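Carbohydrate binding family 6 (Clostridium thermocellum, PDB 5A8C) probably hydrolyses terminal alpha-L-arabinofuranosyl residues from arabinose-containing polysaccharides, as a five-bladed beta-propeller enzyme of glycoside hydrolase family 43. Local coordinates at residues A[208-213]-A[228-233]; A[235-240]-A[254-259]. All blocks are in the same frame, centred on the assembly; numbering follows the deposited sequence.

In the fold
Both contacts reach one four-stranded antiparallel sheet, a blade of the five-fold beta-propeller, in which the strands 212-218, 221-228, 237-242 and 250-256 follow one another in order. Interaction 1 lies at its edge, where the chain turns into strand 212-218 and meets the loop leaving the second strand; interaction 2 pairs the third strand with the outer fourth. Their centres lie about 9 Å apart, and S228 joins them through two probable hydrogen bonds, S228 O to S235 OG and S228 OG to E238 OE2, each 2.7 Å. The side chains of I237, about 9 Å from the bound calcium ion, and F210, about 12 Å from it, are too distant to be ligands, whereas E211 of interaction 1 hydrogen-bonds to bound Tris.

Interaction 1 (A[208-213]-A[228-233]); sequences RFFEAA and SDFSQG
R208 and F210 meet the 228-233 loop on two fronts, one polar and one aromatic. The backbone link is a single hydrogen bond, D229 N to R208 O at 2.8 Å, with S228 CA adding a CA-H...O contact to the same oxygen; F209 and S228 form an antiparallel non-hydrogen-bonded pair beside it.

Among the polar side chains, the R208 guanidinium lies flat against the Q232 amide, the two planes only 3° apart and Q232 NE2 over the centre of one guanidinium face, 3.5 Å from R208 CZ. R208 NH2 is held by a salt bridge to E238. Water 1 accepts from R208 NH1 in the guanidinium plane and can donate to D229 OD1, so it lies between the two opposite charges. That carboxylate oxygen is gripped from one face by S231 N, at 2.9 Å, and by S231 OG, at 2.6 Å. Its partner OD2 receives water 2, which also donates to F209 O.

The aromatic contact is T-shaped. F230 turns its edge to the face of F210, planes 77° apart, with F230 CE1 3.8 Å from F210 CE2. F210 CG stands anti to its backbone N (chi1 -167°), and CD1 of the ring packs against D229 CB at 3.7 Å. W159 makes a second edge-to-face pair with F210.

The loop thus carries an Asx turn closed by D229 OD1 and S231 N, while F210 and E211, both facing A227, form a classic beta bulge at the corner where the chain enters a propeller blade; E211 OE1 hydrogen-bonds to the nitrogen of a Tris molecule, probably from the crystallisation liquor.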
# COMPACT_ATOMS: atom_id res chain seq x y z
N ARG A 208 17.04 6.65 0.91
CA ARG A 208 16.98 5.26 1.29
C ARG A 208 15.68 4.57 0.84
O ARG A 208 15.24 3.59 1.45
CB ARG A 208 17.24 5.11 2.81
CG ARG A 208 18.66 5.55 3.16
CD ARG A 208 18.89 5.86 4.64
NE ARG A 208 18.13 7.02 5.08
CZ ARG A 208 16.99 6.97 5.75
NH1 ARG A 208 16.41 5.81 6.08
NH2 ARG A 208 16.40 8.11 6.03
N PHE A 209 15.06 5.07 -0.21
CA PHE A 209 13.80 4.47 -0.66
C PHE A 209 13.96 2.99 -0.99
O PHE A 209 14.89 2.60 -1.74
CB PHE A 209 13.31 5.20 -1.95
CG PHE A 209 12.07 4.62 -2.52
CD1 PHE A 209 10.83 4.83 -1.91
CD2 PHE A 209 12.10 3.84 -3.65
CE1 PHE A 209 9.67 4.28 -2.43
CE2 PHE A 209 10.96 3.30 -4.18
CZ PHE A 209 9.74 3.49 -3.56
N PHE A 210 13.01 2.18 -0.50
CA PHE A 210 13.05 0.75 -0.72
C PHE A 210 11.80 0.23 -1.38
O PHE A 210 11.89 -0.52 -2.36
CB PHE A 210 13.35 0.04 0.63
CG PHE A 210 13.72 -1.39 0.54
CD1 PHE A 210 14.93 -1.79 -0.04
CD2 PHE A 210 12.90 -2.37 1.10
CE1 PHE A 210 15.32 -3.13 -0.04
CE2 PHE A 210 13.26 -3.72 1.07
CZ PHE A 210 14.47 -4.08 0.53
N GLU A 211 10.63 0.52 -0.80
CA GLU A 211 9.39 0.05 -1.44
C GLU A 211 8.22 0.85 -0.81
O GLU A 211 8.46 1.80 -0.07
CB GLU A 211 9.25 -1.49 -1.35
CG GLU A 211 9.21 -1.92 0.07
CD GLU A 211 9.52 -3.46 0.33
OE1 GLU A 211 9.50 -4.35 -0.57
OE2 GLU A 211 9.59 -3.71 1.56
N ALA A 212 7.00 0.48 -1.18
CA ALA A 212 5.82 1.01 -0.47
C ALA A 212 5.52 2.48 -0.71
O ALA A 212 4.93 3.13 0.16
CB ALA A 212 5.81 0.66 1.02
N ALA A 213 5.84 3.02 -1.89
CA ALA A 213 5.52 4.42 -2.18
C ALA A 213 4.03 4.72 -1.89
O ALA A 213 3.14 3.98 -2.30
CB ALA A 213 5.82 4.74 -3.64
N SER A 228 11.71 2.51 4.03
CA SER A 228 13.17 2.70 3.79
C SER A 228 13.87 1.36 3.73
O SER A 228 13.33 0.30 4.06
CB SER A 228 13.76 3.64 4.80
OG SER A 228 13.68 3.09 6.08
N ASP A 229 15.14 1.43 3.27
CA ASP A 229 15.94 0.24 3.11
C ASP A 229 16.51 -0.24 4.47
O ASP A 229 16.13 0.24 5.51
CB ASP A 229 16.95 0.49 2.02
CG ASP A 229 18.01 1.53 2.36
OD1 ASP A 229 18.29 1.75 3.56
OD2 ASP A 229 18.56 2.12 1.38
N PHE A 230 17.39 -1.21 4.38
CA PHE A 230 17.99 -1.85 5.56
C PHE A 230 19.42 -1.33 5.83
O PHE A 230 20.20 -1.97 6.50
CB PHE A 230 17.89 -3.36 5.43
CG PHE A 230 16.46 -3.89 5.58
CD1 PHE A 230 15.56 -3.83 4.54
CD2 PHE A 230 15.99 -4.37 6.79
CE1 PHE A 230 14.25 -4.28 4.68
CE2 PHE A 230 14.69 -4.82 6.94
CZ PHE A 230 13.81 -4.78 5.88
N SER A 231 19.75 -0.16 5.26
CA SER A 231 21.13 0.35 5.31
C SER A 231 21.58 1.00 6.59
O SER A 231 22.77 1.22 6.79
CB SER A 231 21.33 1.32 4.17
OG SER A 231 20.67 2.53 4.42
N GLN A 232 20.66 1.32 7.49
CA GLN A 232 21.08 1.88 8.78
C GLN A 232 20.22 1.31 9.92
O GLN A 232 19.98 1.97 10.95
CB GLN A 232 21.10 3.40 8.74
CG GLN A 232 19.82 4.06 8.27
CD GLN A 232 19.93 5.55 8.12
OE1 GLN A 232 20.89 6.04 7.50
NE2 GLN A 232 18.91 6.32 8.62
N GLY A 233 19.88 0.03 9.75
CA GLY A 233 18.97 -0.66 10.62
C GLY A 233 17.81 -1.16 9.80
O GLY A 233 17.85 -1.28 8.60
O HOH W 1 17.04 3.18 5.74
O HOH W 2 17.57 2.02 -1.16

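Interaction 2 (A[235-240]-A[254-259]); sequences SKIEYM and VILPQP
I237 pairs with L256 through I237 N to L256 O, 2.9 Å, and its own carbonyl takes two donors in return: I255 N at 2.8 Å and L256 N at 3.2 Å. I255 and L256 therefore both face I237, a classic beta bulge that shifts the register by one before E238 meets V254. Beyond these backbone bonds, Q258 NE2 donates to a lone pair of S235 O at 2.8 Å. The I237 and L256 side chains lie side by side, pointing the same way, CB to CB 3.8 Å.

I255 crosses Y239 at about a right angle, its CG1 3.5 Å from Y239 CD1 and its CD1 against Y239 CB. V254 CG2 lies against CG and the carboxylate carbon CD of E238, about 4.1 Å from each.

Farther out, Y239 OH bonds to I314 N and the E238 carboxylate to Y251 OH. N265 O is a second acceptor for Q258 NE2, and Q258 OE1 takes N262 ND2. I255 and L256 rest on V280 and Y282 respectively.

The shared I237 carbonyl keeps both amides of the bulge bonded. P257 and P259 have no N-H to give, and at this end the side-chain amide of Q258 supplies the donor to S235 O.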
# COMPACT_ATOMS: atom_id res chain seq x y z
N SER A 235 13.97 -1.55 8.17
CA SER A 235 13.11 -0.68 7.41
C SER A 235 12.11 0.07 8.30
O SER A 235 11.44 -0.54 9.15
CB SER A 235 12.34 -1.52 6.40
OG SER A 235 11.44 -0.76 5.62
N LYS A 236 11.98 1.36 8.07
CA LYS A 236 11.02 2.23 8.74
C LYS A 236 10.11 2.86 7.71
O LYS A 236 10.52 3.01 6.53
CB LYS A 236 11.69 3.26 9.61
CG LYS A 236 12.52 2.68 10.75
CD LYS A 236 13.10 3.67 11.69
CE LYS A 236 13.90 3.02 12.82
NZ LYS A 236 14.50 4.02 13.75
N ILE A 237 8.96 3.32 8.11
CA ILE A 237 8.10 4.14 7.26
C ILE A 237 8.53 5.59 7.47
O ILE A 237 8.44 6.11 8.59
CB ILE A 237 6.61 3.96 7.55
CG1 ILE A 237 6.19 2.50 7.54
CG2 ILE A 237 5.80 4.81 6.58
CD1 ILE A 237 6.53 1.72 6.26
N GLU A 238 9.04 6.19 6.40
CA GLU A 238 9.59 7.54 6.43
C GLU A 238 8.86 8.39 5.42
O GLU A 238 8.01 7.90 4.68
CB GLU A 238 11.10 7.50 6.23
CG GLU A 238 11.74 6.45 7.14
CD GLU A 238 13.25 6.49 7.28
OE1 GLU A 238 13.83 7.60 7.25
OE2 GLU A 238 13.85 5.44 7.47
N TYR A 239 9.13 9.71 5.42
CA TYR A 239 8.35 10.57 4.55
C TYR A 239 9.04 11.88 4.24
O TYR A 239 9.96 12.33 4.92
CB TYR A 239 6.93 10.83 5.11
CG TYR A 239 6.85 11.86 6.22
CD1 TYR A 239 7.47 11.64 7.46
CD2 TYR A 239 6.19 13.06 6.05
CE1 TYR A 239 7.42 12.58 8.45
CE2 TYR A 239 6.13 14.02 7.05
CZ TYR A 239 6.73 13.74 8.27
OH TYR A 239 6.70 14.73 9.23
N MET A 240 8.49 12.48 3.18
CA MET A 240 8.86 13.79 2.68
C MET A 240 7.61 14.63 2.48
O MET A 240 6.52 14.07 2.28
CB MET A 240 9.58 13.70 1.35
CG MET A 240 10.71 12.71 1.26
SD MET A 240 11.64 12.80 -0.28
CE MET A 240 10.49 12.36 -1.48
N VAL A 254 10.51 10.03 10.36
CA VAL A 254 9.91 8.71 10.51
C VAL A 254 8.46 8.82 10.97
O VAL A 254 8.15 9.48 11.96
CB VAL A 254 10.72 7.88 11.55
CG1 VAL A 254 10.02 6.58 11.87
CG2 VAL A 254 12.14 7.62 11.03
N ILE A 255 7.58 8.16 10.24
CA ILE A 255 6.19 7.96 10.64
C ILE A 255 6.01 6.75 11.52
O ILE A 255 5.32 6.80 12.54
CB ILE A 255 5.27 7.85 9.42
CG1 ILE A 255 5.32 9.15 8.60
CG2 ILE A 255 3.85 7.50 9.87
CD1 ILE A 255 4.50 9.12 7.34
N LEU A 256 6.61 5.63 11.15
CA LEU A 256 6.39 4.35 11.84
C LEU A 256 7.71 3.61 11.94
O LEU A 256 8.33 3.37 10.90
CB LEU A 256 5.36 3.51 11.12
CG LEU A 256 4.90 2.26 11.88
CD1 LEU A 256 3.95 2.60 13.03
CD2 LEU A 256 4.23 1.29 10.90
N PRO A 257 8.21 3.33 13.12
CA PRO A 257 9.40 2.49 13.26
C PRO A 257 9.06 1.02 12.98
O PRO A 257 7.97 0.73 12.50
CB PRO A 257 9.79 2.72 14.73
CG PRO A 257 8.48 2.81 15.40
CD PRO A 257 7.56 3.53 14.46
N GLN A 258 9.99 0.12 13.24
CA GLN A 258 9.58 -1.31 13.23
C GLN A 258 8.50 -1.51 14.27
O GLN A 258 8.70 -1.17 15.43
CB GLN A 258 10.76 -2.21 13.57
CG GLN A 258 11.69 -2.44 12.40
CD GLN A 258 11.15 -3.46 11.42
OE1 GLN A 258 10.70 -4.53 11.84
NE2 GLN A 258 11.24 -3.20 10.14
N PRO A 259 7.38 -2.10 13.88
CA PRO A 259 6.36 -2.46 14.89
C PRO A 259 6.86 -3.57 15.77
O PRO A 259 7.80 -4.30 15.40
CB PRO A 259 5.19 -2.94 14.05
CG PRO A 259 5.59 -2.98 12.75
CD PRO A 259 6.96 -2.50 12.53